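PDB 3NPK: geranyltranstransferase from Campylobacter jejuni, which probably condenses geranyl diphosphate with isopentenyl diphosphate to make farnesyl diphosphate, releasing pyrophosphate, in isoprenoid biosynthesis. Local coordinates for residues A[44-49]-A[276-281]; A[66-71]-A[136-141]; A[70-75]-A[176-181]. All blocks are in the same frame, centred on the assembly; numbering follows the deposited sequence.

Interaction 1. Residues A[44-49]-A[276-281]; sequences AQLLLS and QNLIIQ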
ATOM      1  N   ALA A  44      -7.900  12.598  -9.459  1.00 10.59           N
ATOM      2  CA  ALA A  44      -8.988  11.879 -10.129  1.00 10.36           C
ATOM      3  C   ALA A  44      -9.432  12.600 -11.401  1.00 10.37           C
ATOM      4  O   ALA A  44      -9.610  11.977 -12.452  1.00 10.63           O
ATOM      5  CB  ALA A  44     -10.182  11.716  -9.181  1.00 12.55           C
ATOM      6  N   GLN A  45      -9.622  13.912 -11.310  1.00 10.61           N
ATOM      7  CA  GLN A  45     -10.129  14.673 -12.454  1.00 11.66           C
ATOM      8  C   GLN A  45      -9.146  14.759 -13.621  1.00 10.66           C
ATOM      9  O   GLN A  45      -9.563  14.749 -14.794  1.00 11.44           O
ATOM     10  CB  GLN A  45     -10.617  16.060 -12.035  1.00 12.64           C
ATOM     11  CG  GLN A  45     -11.834  16.000 -11.086  1.00 14.37           C
ATOM     12  CD  GLN A  45     -12.960  15.167 -11.677  1.00 17.63           C
ATOM     13  OE1 GLN A  45     -13.178  15.181 -12.885  1.00 20.60           O
ATOM     14  NE2 GLN A  45     -13.666  14.427 -10.834  1.00 18.18           N
ATOM     15  N   LEU A  46      -7.849  14.827 -13.325  1.00 10.58           N
ATOM     16  CA  LEU A  46      -6.849  14.760 -14.395  1.00 10.63           C
ATOM     17  C   LEU A  46      -6.967  13.443 -15.150  1.00 10.05           C
ATOM     18  O   LEU A  46      -6.988  13.424 -16.383  1.00 11.33           O
ATOM     19  CB  LEU A  46      -5.436  14.899 -13.832  1.00 11.49           C
ATOM     20  CG  LEU A  46      -5.038  16.291 -13.335  1.00 12.13           C
ATOM     21  CD1 LEU A  46      -3.694  16.162 -12.652  1.00 14.22           C
ATOM     22  CD2 LEU A  46      -4.986  17.292 -14.489  1.00 14.21           C
ATOM     23  N   LEU A  47      -7.065  12.338 -14.414  1.00  9.39           N
ATOM     24  CA  LEU A  47      -7.150  11.026 -15.044  1.00  9.77           C
ATOM     25  C   LEU A  47      -8.424  10.930 -15.882  1.00 10.28           C
ATOM     26  O   LEU A  47      -8.393  10.491 -17.043  1.00 10.78           O
ATOM     27  CB  LEU A  47      -7.127   9.920 -13.981  1.00 10.48           C
ATOM     28  CG  LEU A  47      -7.235   8.491 -14.529  1.00 10.88           C
ATOM     29  CD1 LEU A  47      -6.486   7.506 -13.648  1.00 13.39           C
ATOM     30  CD2 LEU A  47      -8.690   8.019 -14.698  1.00 11.45           C
ATOM     31  N   LEU A  48      -9.553  11.323 -15.298  1.00  9.36           N
ATOM     32  CA  LEU A  48     -10.835  11.168 -15.989  1.00 10.67           C
ATOM     33  C   LEU A  48     -10.918  12.081 -17.209  1.00 11.05           C
ATOM     34  O   LEU A  48     -11.576  11.743 -18.196  1.00 11.32           O
ATOM     35  CB  LEU A  48     -11.998  11.439 -15.033  1.00 11.56           C
ATOM     36  CG  LEU A  48     -12.116  10.432 -13.883  1.00 10.39           C
ATOM     37  CD1 LEU A  48     -13.101  10.953 -12.829  1.00 11.97           C
ATOM     38  CD2 LEU A  48     -12.538   9.056 -14.424  1.00 11.40           C
ATOM     39  N   SER A  49     -10.243  13.229 -17.158  1.00  9.95           N
ATOM     40  CA  SER A  49     -10.249  14.159 -18.290  1.00 10.47           C
ATOM     41  C   SER A  49      -9.525  13.520 -19.469  1.00 10.53           C
ATOM     42  O   SER A  49      -9.997  13.586 -20.620  1.00 11.89           O
ATOM     43  CB  SER A  49      -9.563  15.484 -17.927  1.00 11.24           C
ATOM     44  OG  SER A  49     -10.290  16.220 -16.949  1.00 12.34           O
ATOM     45  N   GLN A 276      -6.551  22.972 -18.528  1.00 16.76           N
ATOM     46  CA  GLN A 276      -6.471  24.403 -18.239  1.00 20.29           C
ATOM     47  C   GLN A 276      -7.457  24.764 -17.121  1.00 19.31           C
ATOM     48  O   GLN A 276      -7.127  25.498 -16.194  1.00 20.72           O
ATOM     49  CB  GLN A 276      -6.775  25.210 -19.508  1.00 23.94           C
ATOM     50  CG  GLN A 276      -6.478  26.681 -19.402  1.00 27.94           C
ATOM     51  CD  GLN A 276      -4.999  26.940 -19.217  1.00 31.54           C
ATOM     52  OE1 GLN A 276      -4.181  26.462 -19.994  1.00 33.37           O
ATOM     53  NE2 GLN A 276      -4.648  27.702 -18.190  1.00 34.00           N
ATOM     54  N   ASN A 277      -8.671  24.232 -17.208  1.00 18.19           N
ATOM     55  CA  ASN A 277      -9.675  24.500 -16.185  1.00 19.29           C
ATOM     56  C   ASN A 277      -9.231  23.982 -14.813  1.00 19.76           C
ATOM     57  O   ASN A 277      -9.436  24.647 -13.798  1.00 22.16           O
ATOM     58  CB  ASN A 277     -11.015  23.860 -16.568  1.00 19.70           C
ATOM     59  CG  ASN A 277     -11.675  24.531 -17.779  1.00 24.61           C
ATOM     60  OD1 ASN A 277     -11.155  25.485 -18.336  1.00 25.47           O
ATOM     61  ND2 ASN A 277     -12.830  24.023 -18.178  1.00 27.27           N
ATOM     62  N   LEU A 278      -8.643  22.789 -14.769  1.00 19.44           N
ATOM     63  CA  LEU A 278      -8.217  22.219 -13.485  1.00 19.52           C
ATOM     64  C   LEU A 278      -7.009  22.965 -12.912  1.00 23.91           C
ATOM     65  O   LEU A 278      -6.890  23.096 -11.693  1.00 26.02           O
ATOM     66  CB  LEU A 278      -7.932  20.709 -13.595  1.00 18.98           C
ATOM     67  CG  LEU A 278      -9.141  19.841 -13.968  1.00 18.78           C
ATOM     68  CD1 LEU A 278      -8.693  18.476 -14.439  1.00 18.77           C
ATOM     69  CD2 LEU A 278     -10.085  19.674 -12.773  1.00 19.25           C
ATOM     70  N   ILE A 279      -6.137  23.448 -13.800  1.00 26.24           N
ATOM     71  CA  ILE A 279      -4.980  24.277 -13.446  1.00 29.08           C
ATOM     72  C   ILE A 279      -5.411  25.614 -12.854  1.00 30.93           C
ATOM     73  O   ILE A 279      -4.979  25.988 -11.760  1.00 30.25           O
ATOM     74  CB  ILE A 279      -4.109  24.592 -14.697  1.00 30.01           C
ATOM     75  CG1 ILE A 279      -3.330  23.351 -15.152  1.00 30.90           C
ATOM     76  CG2 ILE A 279      -3.158  25.759 -14.425  1.00 30.81           C
ATOM     77  CD1 ILE A 279      -2.653  23.508 -16.511  1.00 30.93           C
ATOM     78  N   ILE A 280      -6.243  26.339 -13.603  1.00 32.14           N
ATOM     79  CA  ILE A 280      -6.725  27.651 -13.190  1.00 34.23           C
ATOM     80  C   ILE A 280      -7.421  27.504 -11.847  1.00 35.15           C
ATOM     81  O   ILE A 280      -7.212  28.304 -10.929  1.00 36.72           O
ATOM     82  CB  ILE A 280      -7.684  28.267 -14.237  1.00 34.41           C
ATOM     83  CG1 ILE A 280      -6.901  28.666 -15.494  1.00 35.35           C
ATOM     84  CG2 ILE A 280      -8.399  29.475 -13.662  1.00 35.04           C
ATOM     85  CD1 ILE A 280      -7.757  29.156 -16.657  1.00 35.64           C
ATOM     86  N   GLN A 281      -8.229  26.457 -11.730  1.00 35.03           N
ATOM     87  CA  GLN A 281      -8.837  26.109 -10.452  1.00 35.26           C
ATOM     88  C   GLN A 281      -7.778  26.017  -9.362  1.00 35.18           C
ATOM     89  O   GLN A 281      -7.961  26.532  -8.253  1.00 34.92           O
ATOM     90  CB  GLN A 281      -9.547  24.761 -10.544  1.00 35.44           C
ATOM     91  CG  GLN A 281     -10.849  24.766 -11.304  1.00 37.53           C
ATOM     92  CD  GLN A 281     -11.502  23.398 -11.312  1.00 39.29           C
ATOM     93  OE1 GLN A 281     -11.475  22.678 -10.308  1.00 40.60           O
ATOM     94  NE2 GLN A 281     -12.090  23.032 -12.441  1.00 39.34           N
TER
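Leu278 lays both methyls of its branch on helix 42-54 and makes every side-chain contact from its segment. CD2 of Leu278 rests on CB of Gln45 at 3.7 Å, while CD1 of Leu278 meets CD2 of Leu46 at 3.9 Å as the two leucines slide past each other in opposite directions. CD1 of Leu278 also lies against the helix backbone, 3.8 Å from the carbonyl carbon of Gln45.

The polar groups of Gln45 and Ser49 find partners away from helix 269-282. Ser49 OG donates to Gln45 O over 2.7 Å, its OG lying anti to its own carbonyl carbon (chi1 -67°), beside the backbone N. Ser49 N reaches the same oxygen from the opposite face of the carbonyl plane. The hydroxyl thus held stands 3.7 Å (OG to Leu278 CD1) from the leucine. Gln45 bends at chi2 (-54°), which carries its amide away from Leu278, and NE2 bonds to the backbone O of Leu5.

The contact joins an early helix of the all-alpha isoprenoid synthase bundle to the last one. The two segments run antiparallel at 167°, their axes 10.7 Å apart, so that Arg43 and Tyr282 of the pyrophosphate pocket belong to adjoining ends of helices 42-54 and 269-282. With no hydrogen bond between the segments, their pairing rests on one leucine set against CB and backbone of Gln45, a methyl of Leu46 and a hydroxyl already bonded to its own helix.

Interaction 2. Residues A[66-71]-A[136-141]; sequences ALALEF and KTLAFN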
ATOM      1  N   ALA A  66      -9.506   6.208 -10.924  1.00  8.81           N
ATOM      2  CA  ALA A  66      -9.530   7.499 -10.242  1.00  9.69           C
ATOM      3  C   ALA A  66      -9.696   7.305  -8.735  1.00  9.33           C
ATOM      4  O   ALA A  66      -9.070   8.016  -7.930  1.00  9.61           O
ATOM      5  CB  ALA A  66     -10.662   8.374 -10.791  1.00 11.88           C
ATOM      6  N   LEU A  67     -10.547   6.355  -8.347  1.00  8.76           N
ATOM      7  CA  LEU A  67     -10.769   6.063  -6.936  1.00 10.00           C
ATOM      8  C   LEU A  67      -9.476   5.609  -6.251  1.00  8.65           C
ATOM      9  O   LEU A  67      -9.146   6.077  -5.152  1.00 10.22           O
ATOM     10  CB  LEU A  67     -11.845   4.992  -6.782  1.00 13.68           C
ATOM     11  CG  LEU A  67     -12.385   4.810  -5.360  1.00 15.17           C
ATOM     12  CD1 LEU A  67     -13.013   6.116  -4.894  1.00 16.46           C
ATOM     13  CD2 LEU A  67     -13.409   3.688  -5.361  1.00 18.01           C
ATOM     14  N   ALA A  68      -8.734   4.722  -6.906  1.00  9.33           N
ATOM     15  CA  ALA A  68      -7.456   4.257  -6.369  1.00  9.80           C
ATOM     16  C   ALA A  68      -6.496   5.431  -6.117  1.00  8.35           C
ATOM     17  O   ALA A  68      -5.821   5.478  -5.073  1.00 10.37           O
ATOM     18  CB  ALA A  68      -6.825   3.254  -7.318  1.00  9.69           C
ATOM     19  N   LEU A  69      -6.432   6.369  -7.067  1.00  8.57           N
ATOM     20  CA  LEU A  69      -5.600   7.565  -6.917  1.00  8.78           C
ATOM     21  C   LEU A  69      -5.986   8.363  -5.689  1.00  9.14           C
ATOM     22  O   LEU A  69      -5.112   8.791  -4.923  1.00 10.01           O
ATOM     23  CB  LEU A  69      -5.709   8.469  -8.138  1.00 11.60           C
ATOM     24  CG  LEU A  69      -4.807   8.168  -9.316  1.00 13.80           C
ATOM     25  CD1 LEU A  69      -5.328   8.957 -10.522  1.00 16.12           C
ATOM     26  CD2 LEU A  69      -3.361   8.518  -8.989  1.00 13.96           C
ATOM     27  N   GLU A  70      -7.290   8.558  -5.494  1.00  9.94           N
ATOM     28  CA  GLU A  70      -7.745   9.339  -4.350  1.00  9.55           C
ATOM     29  C   GLU A  70      -7.579   8.577  -3.024  1.00  8.98           C
ATOM     30  O   GLU A  70      -7.372   9.205  -1.978  1.00  9.24           O
ATOM     31  CB  GLU A  70      -9.177   9.840  -4.569  1.00 10.54           C
ATOM     32  CG  GLU A  70      -9.240  10.817  -5.733  1.00 11.66           C
ATOM     33  CD  GLU A  70      -8.523  12.161  -5.479  1.00 12.40           C
ATOM     34  OE1 GLU A  70      -8.436  12.633  -4.317  1.00 14.48           O
ATOM     35  OE2 GLU A  70      -8.059  12.762  -6.468  1.00 11.80           O
ATOM     36  N   PHE A  71      -7.624   7.244  -3.067  1.00  8.18           N
ATOM     37  CA  PHE A  71      -7.324   6.458  -1.860  1.00  8.25           C
ATOM     38  C   PHE A  71      -5.869   6.686  -1.456  1.00  8.30           C
ATOM     39  O   PHE A  71      -5.573   6.875  -0.274  1.00  9.23           O
ATOM     40  CB  PHE A  71      -7.557   4.955  -2.072  1.00  9.24           C
ATOM     41  CG  PHE A  71      -9.015   4.516  -2.014  1.00  9.91           C
ATOM     42  CD1 PHE A  71     -10.058   5.423  -1.896  1.00 10.08           C
ATOM     43  CD2 PHE A  71      -9.320   3.175  -2.108  1.00 10.84           C
ATOM     44  CE1 PHE A  71     -11.387   4.984  -1.855  1.00 10.38           C
ATOM     45  CE2 PHE A  71     -10.632   2.720  -2.076  1.00 11.87           C
ATOM     46  CZ  PHE A  71     -11.669   3.631  -1.949  1.00 10.47           C
ATOM     47  N   LYS A 136       1.725  -0.724 -11.890  1.00  8.25           N
ATOM     48  CA  LYS A 136       3.128  -0.321 -11.950  1.00  8.29           C
ATOM     49  C   LYS A 136       3.264   1.181 -11.827  1.00  8.56           C
ATOM     50  O   LYS A 136       4.121   1.672 -11.091  1.00  9.98           O
ATOM     51  CB  LYS A 136       3.786  -0.777 -13.259  1.00  9.84           C
ATOM     52  CG  LYS A 136       3.968  -2.265 -13.389  1.00 10.39           C
ATOM     53  CD  LYS A 136       4.522  -2.643 -14.766  1.00 11.75           C
ATOM     54  CE  LYS A 136       4.899  -4.120 -14.810  1.00 13.11           C
ATOM     55  NZ  LYS A 136       5.402  -4.528 -16.156  1.00 14.99           N
ATOM     56  N   THR A 137       2.421   1.923 -12.538  1.00  8.50           N
ATOM     57  CA  THR A 137       2.518   3.380 -12.507  1.00  8.42           C
ATOM     58  C   THR A 137       2.177   3.929 -11.122  1.00  9.29           C
ATOM     59  O   THR A 137       2.877   4.803 -10.575  1.00  9.90           O
ATOM     60  CB  THR A 137       1.621   4.011 -13.577  1.00  9.19           C
ATOM     61  OG1 THR A 137       2.063   3.540 -14.863  1.00  9.88           O
ATOM     62  CG2 THR A 137       1.711   5.537 -13.546  1.00 10.72           C
ATOM     63  N   LEU A 138       1.100   3.421 -10.542  1.00  8.37           N
ATOM     64  CA  LEU A 138       0.700   3.931  -9.233  1.00  8.63           C
ATOM     65  C   LEU A 138       1.709   3.571  -8.150  1.00  8.24           C
ATOM     66  O   LEU A 138       2.073   4.425  -7.333  1.00  8.62           O
ATOM     67  CB  LEU A 138      -0.676   3.407  -8.841  1.00  8.40           C
ATOM     68  CG  LEU A 138      -1.277   4.035  -7.576  1.00  9.35           C
ATOM     69  CD1 LEU A 138      -1.449   5.546  -7.737  1.00 10.68           C
ATOM     70  CD2 LEU A 138      -2.633   3.370  -7.293  1.00 11.13           C
ATOM     71  N   ALA A 139       2.156   2.316  -8.112  1.00  7.10           N
ATOM     72  CA  ALA A 139       3.059   1.899  -7.030  1.00  7.12           C
ATOM     73  C   ALA A 139       4.441   2.555  -7.147  1.00  9.14           C
ATOM     74  O   ALA A 139       5.091   2.831  -6.141  1.00  9.37           O
ATOM     75  CB  ALA A 139       3.196   0.375  -6.977  1.00  8.75           C
ATOM     76  N   PHE A 140       4.887   2.802  -8.373  1.00  8.91           N
ATOM     77  CA  PHE A 140       6.153   3.502  -8.566  1.00  8.93           C
ATOM     78  C   PHE A 140       6.033   4.934  -8.060  1.00  9.28           C
ATOM     79  O   PHE A 140       6.820   5.382  -7.217  1.00 10.29           O
ATOM     80  CB  PHE A 140       6.558   3.500 -10.049  1.00  8.79           C
ATOM     81  CG  PHE A 140       7.867   4.190 -10.318  1.00 10.25           C
ATOM     82  CD1 PHE A 140       7.916   5.553 -10.606  1.00 11.61           C
ATOM     83  CD2 PHE A 140       9.042   3.467 -10.290  1.00 11.30           C
ATOM     84  CE1 PHE A 140       9.129   6.180 -10.871  1.00 12.38           C
ATOM     85  CE2 PHE A 140      10.268   4.091 -10.555  1.00 12.71           C
ATOM     86  CZ  PHE A 140      10.303   5.437 -10.847  1.00 12.50           C
ATOM     87  N   ASN A 141       5.022   5.650  -8.539  1.00  8.41           N
ATOM     88  CA  ASN A 141       4.918   7.074  -8.227  1.00  8.16           C
ATOM     89  C   ASN A 141       4.427   7.408  -6.822  1.00  8.48           C
ATOM     90  O   ASN A 141       4.758   8.477  -6.290  1.00  9.82           O
ATOM     91  CB  ASN A 141       4.082   7.787  -9.291  1.00  8.32           C
ATOM     92  CG  ASN A 141       4.818   7.861 -10.616  1.00  9.44           C
ATOM     93  OD1 ASN A 141       5.769   8.623 -10.760  1.00 10.04           O
ATOM     94  ND2 ASN A 141       4.413   7.036 -11.570  1.00  9.48           N
TER
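Leu69 and Leu138 form the tight part of this contact: CD2 of Leu69 presses on CD1 of Leu138 at 3.7 Å, the two side chains meeting at a slant. Leu138 has CG anti to its backbone N (chi1 -172°), which extends the branch straight across toward helix 59-80. Leu69 leaves its helix alongside the contact, and it is the outer part of its branch that swings over to meet Leu138. The other methyl of Leu138, CD2, faces CB of Ala68 at 4.2 Å, the looser of the two approaches. All three residues are buried.

Polar residues flank Leu138 on its helix. Asn141 ND2 donates to Thr137 O over 2.9 Å, with an N-H...O angle of 149°, and Asn141 N approaches that oxygen from the opposite face of its carbonyl plane. Asn141 OD1 bonds to Tyr201 OH and Thr137 OG1 to Glu188 OE1, tying this helix to helices 194-220 and 164-189.

Away from the leucines, Lys136 and Phe140 are partly exposed. Buried Ala139, by contrast, packs on Leu119 of the second subunit, and Lys136 packs on Ser122 of that subunit. Helix 128-142 thus stands between the core of its own chain and the neighbouring chain. Methyl groups alone bridge the two segments, so shape governs their match, whereas one bond to its own helix and one to helix 194-220 hold the Asn141 amide.

Interaction 3. Residues A[70-75]-A[176-181]; sequences EFIHTY and ARLIAA. With PPV (pyrophosphate), chain C.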
ATOM      1  N   GLU A  70      -7.290   8.558  -5.494  1.00  9.94           N
ATOM      2  CA  GLU A  70      -7.745   9.339  -4.350  1.00  9.55           C
ATOM      3  C   GLU A  70      -7.579   8.577  -3.024  1.00  8.98           C
ATOM      4  O   GLU A  70      -7.372   9.205  -1.978  1.00  9.24           O
ATOM      5  CB  GLU A  70      -9.177   9.840  -4.569  1.00 10.54           C
ATOM      6  CG  GLU A  70      -9.240  10.817  -5.733  1.00 11.66           C
ATOM      7  CD  GLU A  70      -8.523  12.161  -5.479  1.00 12.40           C
ATOM      8  OE1 GLU A  70      -8.436  12.633  -4.317  1.00 14.48           O
ATOM      9  OE2 GLU A  70      -8.059  12.762  -6.468  1.00 11.80           O
ATOM     10  N   PHE A  71      -7.624   7.244  -3.067  1.00  8.18           N
ATOM     11  CA  PHE A  71      -7.324   6.458  -1.860  1.00  8.25           C
ATOM     12  C   PHE A  71      -5.869   6.686  -1.456  1.00  8.30           C
ATOM     13  O   PHE A  71      -5.573   6.875  -0.274  1.00  9.23           O
ATOM     14  CB  PHE A  71      -7.557   4.955  -2.072  1.00  9.24           C
ATOM     15  CG  PHE A  71      -9.015   4.516  -2.014  1.00  9.91           C
ATOM     16  CD1 PHE A  71     -10.058   5.423  -1.896  1.00 10.08           C
ATOM     17  CD2 PHE A  71      -9.320   3.175  -2.108  1.00 10.84           C
ATOM     18  CE1 PHE A  71     -11.387   4.984  -1.855  1.00 10.38           C
ATOM     19  CE2 PHE A  71     -10.632   2.720  -2.076  1.00 11.87           C
ATOM     20  CZ  PHE A  71     -11.669   3.631  -1.949  1.00 10.47           C
ATOM     21  N   ILE A  72      -4.955   6.628  -2.424  1.00  8.40           N
ATOM     22  CA  ILE A  72      -3.545   6.866  -2.130  1.00  9.44           C
ATOM     23  C   ILE A  72      -3.377   8.264  -1.596  1.00  8.99           C
ATOM     24  O   ILE A  72      -2.695   8.475  -0.598  1.00 10.21           O
ATOM     25  CB  ILE A  72      -2.671   6.734  -3.399  1.00 10.99           C
ATOM     26  CG1 ILE A  72      -2.570   5.260  -3.799  1.00 12.59           C
ATOM     27  CG2 ILE A  72      -1.277   7.414  -3.205  1.00 11.26           C
ATOM     28  CD1 ILE A  72      -1.812   4.409  -2.797  1.00 13.34           C
ATOM     29  N   HIS A  73      -3.972   9.232  -2.274  1.00  8.85           N
ATOM     30  CA  HIS A  73      -3.796  10.611  -1.858  1.00  9.40           C
ATOM     31  C   HIS A  73      -4.326  10.825  -0.434  1.00  8.90           C
ATOM     32  O   HIS A  73      -3.666  11.453   0.405  1.00  9.62           O
ATOM     33  CB  HIS A  73      -4.454  11.540  -2.871  1.00 10.73           C
ATOM     34  CG  HIS A  73      -4.301  12.982  -2.530  1.00 12.11           C
ATOM     35  ND1 HIS A  73      -5.370  13.826  -2.335  1.00 14.95           N
ATOM     36  CD2 HIS A  73      -3.188  13.718  -2.315  1.00 10.56           C
ATOM     37  CE1 HIS A  73      -4.921  15.035  -2.044  1.00 13.00           C
ATOM     38  NE2 HIS A  73      -3.600  14.991  -2.009  1.00 15.35           N
ATOM     39  N   THR A  74      -5.522  10.314  -0.164  1.00  8.60           N
ATOM     40  CA  THR A  74      -6.096  10.465   1.173  1.00  8.38           C
ATOM     41  C   THR A  74      -5.258   9.767   2.244  1.00  8.09           C
ATOM     42  O   THR A  74      -5.045  10.337   3.331  1.00  9.35           O
ATOM     43  CB  THR A  74      -7.562   9.992   1.194  1.00  9.00           C
ATOM     44  OG1 THR A  74      -8.344  10.893   0.408  1.00 11.74           O
ATOM     45  CG2 THR A  74      -8.130   9.959   2.619  1.00  8.42           C
ATOM     46  N   TYR A  75      -4.774   8.554   1.962  1.00  8.43           N
ATOM     47  CA  TYR A  75      -3.925   7.874   2.957  1.00  7.96           C
ATOM     48  C   TYR A  75      -2.706   8.752   3.276  1.00  8.35           C
ATOM     49  O   TYR A  75      -2.316   8.910   4.441  1.00  9.51           O
ATOM     50  CB  TYR A  75      -3.530   6.441   2.531  1.00  8.10           C
ATOM     51  CG  TYR A  75      -2.035   6.215   2.319  1.00  8.09           C
ATOM     52  CD1 TYR A  75      -1.149   6.180   3.396  1.00  8.54           C
ATOM     53  CD2 TYR A  75      -1.519   6.012   1.039  1.00  8.62           C
ATOM     54  CE1 TYR A  75       0.203   5.989   3.206  1.00  8.68           C
ATOM     55  CE2 TYR A  75      -0.161   5.799   0.841  1.00  8.63           C
ATOM     56  CZ  TYR A  75       0.692   5.802   1.923  1.00  7.89           C
ATOM     57  OH  TYR A  75       2.047   5.616   1.759  1.00  9.66           O
ATOM     58  N   ALA A 176       4.805  16.037  -7.326  1.00  9.44           N
ATOM     59  CA  ALA A 176       4.663  16.089  -8.785  1.00  9.23           C
ATOM     60  C   ALA A 176       4.505  14.703  -9.404  1.00  8.90           C
ATOM     61  O   ALA A 176       3.771  14.541 -10.370  1.00  9.55           O
ATOM     62  CB  ALA A 176       5.827  16.822  -9.439  1.00 10.28           C
ATOM     63  N   ARG A 177       5.197  13.702  -8.864  1.00  9.42           N
ATOM     64  CA  ARG A 177       5.141  12.387  -9.496  1.00  9.29           C
ATOM     65  C   ARG A 177       3.745  11.774  -9.465  1.00  9.75           C
ATOM     66  O   ARG A 177       3.337  11.144 -10.426  1.00 10.29           O
ATOM     67  CB  ARG A 177       6.218  11.437  -8.951  1.00 10.67           C
ATOM     68  CG  ARG A 177       7.584  11.689  -9.637  1.00 12.50           C
ATOM     69  CD  ARG A 177       8.641  10.654  -9.313  1.00 14.37           C
ATOM     70  NE  ARG A 177       9.883  10.978 -10.008  1.00 14.55           N
ATOM     71  CZ  ARG A 177      10.940  10.177 -10.096  1.00 17.69           C
ATOM     72  NH1 ARG A 177      10.937   8.985  -9.520  1.00 17.93           N
ATOM     73  NH2 ARG A 177      12.001  10.579 -10.779  1.00 19.50           N
ATOM     74  N   LEU A 178       2.999  11.976  -8.380  1.00  9.56           N
ATOM     75  CA  LEU A 178       1.640  11.436  -8.307  1.00  9.83           C
ATOM     76  C   LEU A 178       0.677  12.173  -9.258  1.00  9.89           C
ATOM     77  O   LEU A 178      -0.229  11.559  -9.833  1.00 10.48           O
ATOM     78  CB  LEU A 178       1.112  11.459  -6.865  1.00 10.30           C
ATOM     79  CG  LEU A 178      -0.191  10.663  -6.663  1.00 10.21           C
ATOM     80  CD1 LEU A 178      -0.012   9.203  -7.002  1.00 11.59           C
ATOM     81  CD2 LEU A 178      -0.705  10.812  -5.240  1.00 11.29           C
ATOM     82  N   ILE A 179       0.878  13.483  -9.435  1.00  9.28           N
ATOM     83  CA  ILE A 179       0.116  14.258 -10.422  1.00  9.15           C
ATOM     84  C   ILE A 179       0.418  13.773 -11.848  1.00  8.85           C
ATOM     85  O   ILE A 179      -0.498  13.528 -12.650  1.00 10.57           O
ATOM     86  CB  ILE A 179       0.388  15.777 -10.260  1.00  9.99           C
ATOM     87  CG1 ILE A 179      -0.242  16.262  -8.948  1.00 10.93           C
ATOM     88  CG2 ILE A 179      -0.154  16.570 -11.437  1.00 10.08           C
ATOM     89  CD1 ILE A 179       0.254  17.599  -8.464  1.00 11.29           C
ATOM     90  N   ALA A 180       1.697  13.606 -12.154  1.00  9.05           N
ATOM     91  CA  ALA A 180       2.108  13.031 -13.440  1.00  8.76           C
ATOM     92  C   ALA A 180       1.521  11.626 -13.632  1.00  8.69           C
ATOM     93  O   ALA A 180       1.065  11.256 -14.729  1.00  9.65           O
ATOM     94  CB  ALA A 180       3.643  12.988 -13.531  1.00  9.21           C
ATOM     95  N   ALA A 181       1.526  10.836 -12.565  1.00  8.97           N
ATOM     96  CA  ALA A 181       0.969   9.484 -12.641  1.00  9.02           C
ATOM     97  C   ALA A 181      -0.522   9.505 -12.983  1.00  8.55           C
ATOM     98  O   ALA A 181      -0.995   8.669 -13.736  1.00 10.43           O
ATOM     99  CB  ALA A 181       1.193   8.734 -11.324  1.00  9.82           C
TER
HETATM  100  O11 PPV C 290      -3.245  18.665  -1.099  1.00 34.36           O
HETATM  101  P1  PPV C 290      -4.588  19.007  -1.995  1.00 30.95           P
HETATM  102  O21 PPV C 290      -4.673  20.609  -2.361  1.00 31.94           O
HETATM  103  O31 PPV C 290      -4.569  18.255  -3.250  1.00 32.36           O
HETATM  104  OPP PPV C 290      -5.853  18.671  -1.007  1.00 25.85           O
HETATM  105  P2  PPV C 290      -7.299  17.988  -1.369  1.00 20.72           P
HETATM  106  O12 PPV C 290      -8.075  18.057   0.084  1.00 21.31           O
HETATM  107  O22 PPV C 290      -7.116  16.414  -1.731  1.00 20.20           O
HETATM  108  O32 PPV C 290      -8.033  18.746  -2.396  1.00 20.76           O
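Leu178 points its branch straight at helix 59-80, and its CD2 meets CG2 of Ile72 at 4.0 Å, the two side chains lying at a slant to one another. The two arms of Ile72 are divided between neighbours: CG2, anti to the backbone N, is the arm offered to Leu178, while the CG1 arm leads away from it. Ile72 also packs on Ala117 and Ala142 of two further helices. Leu178, with CG likewise anti to its N (chi1 -169°), has the same CD2 at 4.5 Å from His73 CB, a looser approach, so one methyl faces two consecutive residues.

Both segments belong to central helices of the all-alpha isoprenoid synthase fold, in which a bundle of helices surrounds a deep active-site cavity. Helix 59-80 ends at the start of the first aspartate-rich motif, which in relatives of this enzyme binds magnesium ions that hold the substrate diphosphate.

His73 meets Leu178 through CB, while the end of its side chain faces the bound pyrophosphate, to whose pocket it belongs. The backbone N of Lys40 and the guanidinium groups of Arg43 and Arg92 hydrogen-bond the same anion, in a pocket that is probably positively charged. Thr74, one residue on, has OG1 hydrogen-bonded to NH1 of Arg92, whose NH2 grips the pyrophosphate; the threonine probably helps to position this first-shell arginine. Arg43, in turn, packs against Glu70, His73 and Leu178.

Helix 59-80 is the common element: it supplies one side of interactions 2 and 3, whose centres lie about 6 Å apart and which share Glu70 and Phe71. Interaction 1 lies about 16 Å and about 14 Å from them, centre to centre, and joins helix 42-54 to the C-terminal helix 269-282, so the sequence between its segments holds both other contacts. Helices 42-54 and 59-80 are successive and touch through Ala44 N and Glu70 OE2, probably a hydrogen bond, while Leu46 packs on Ile179 of helix 164-189. The three lie in one helical bundle, interaction 3 at the pyrophosphate pocket and interaction 1 setting the chain's last helix against an early one.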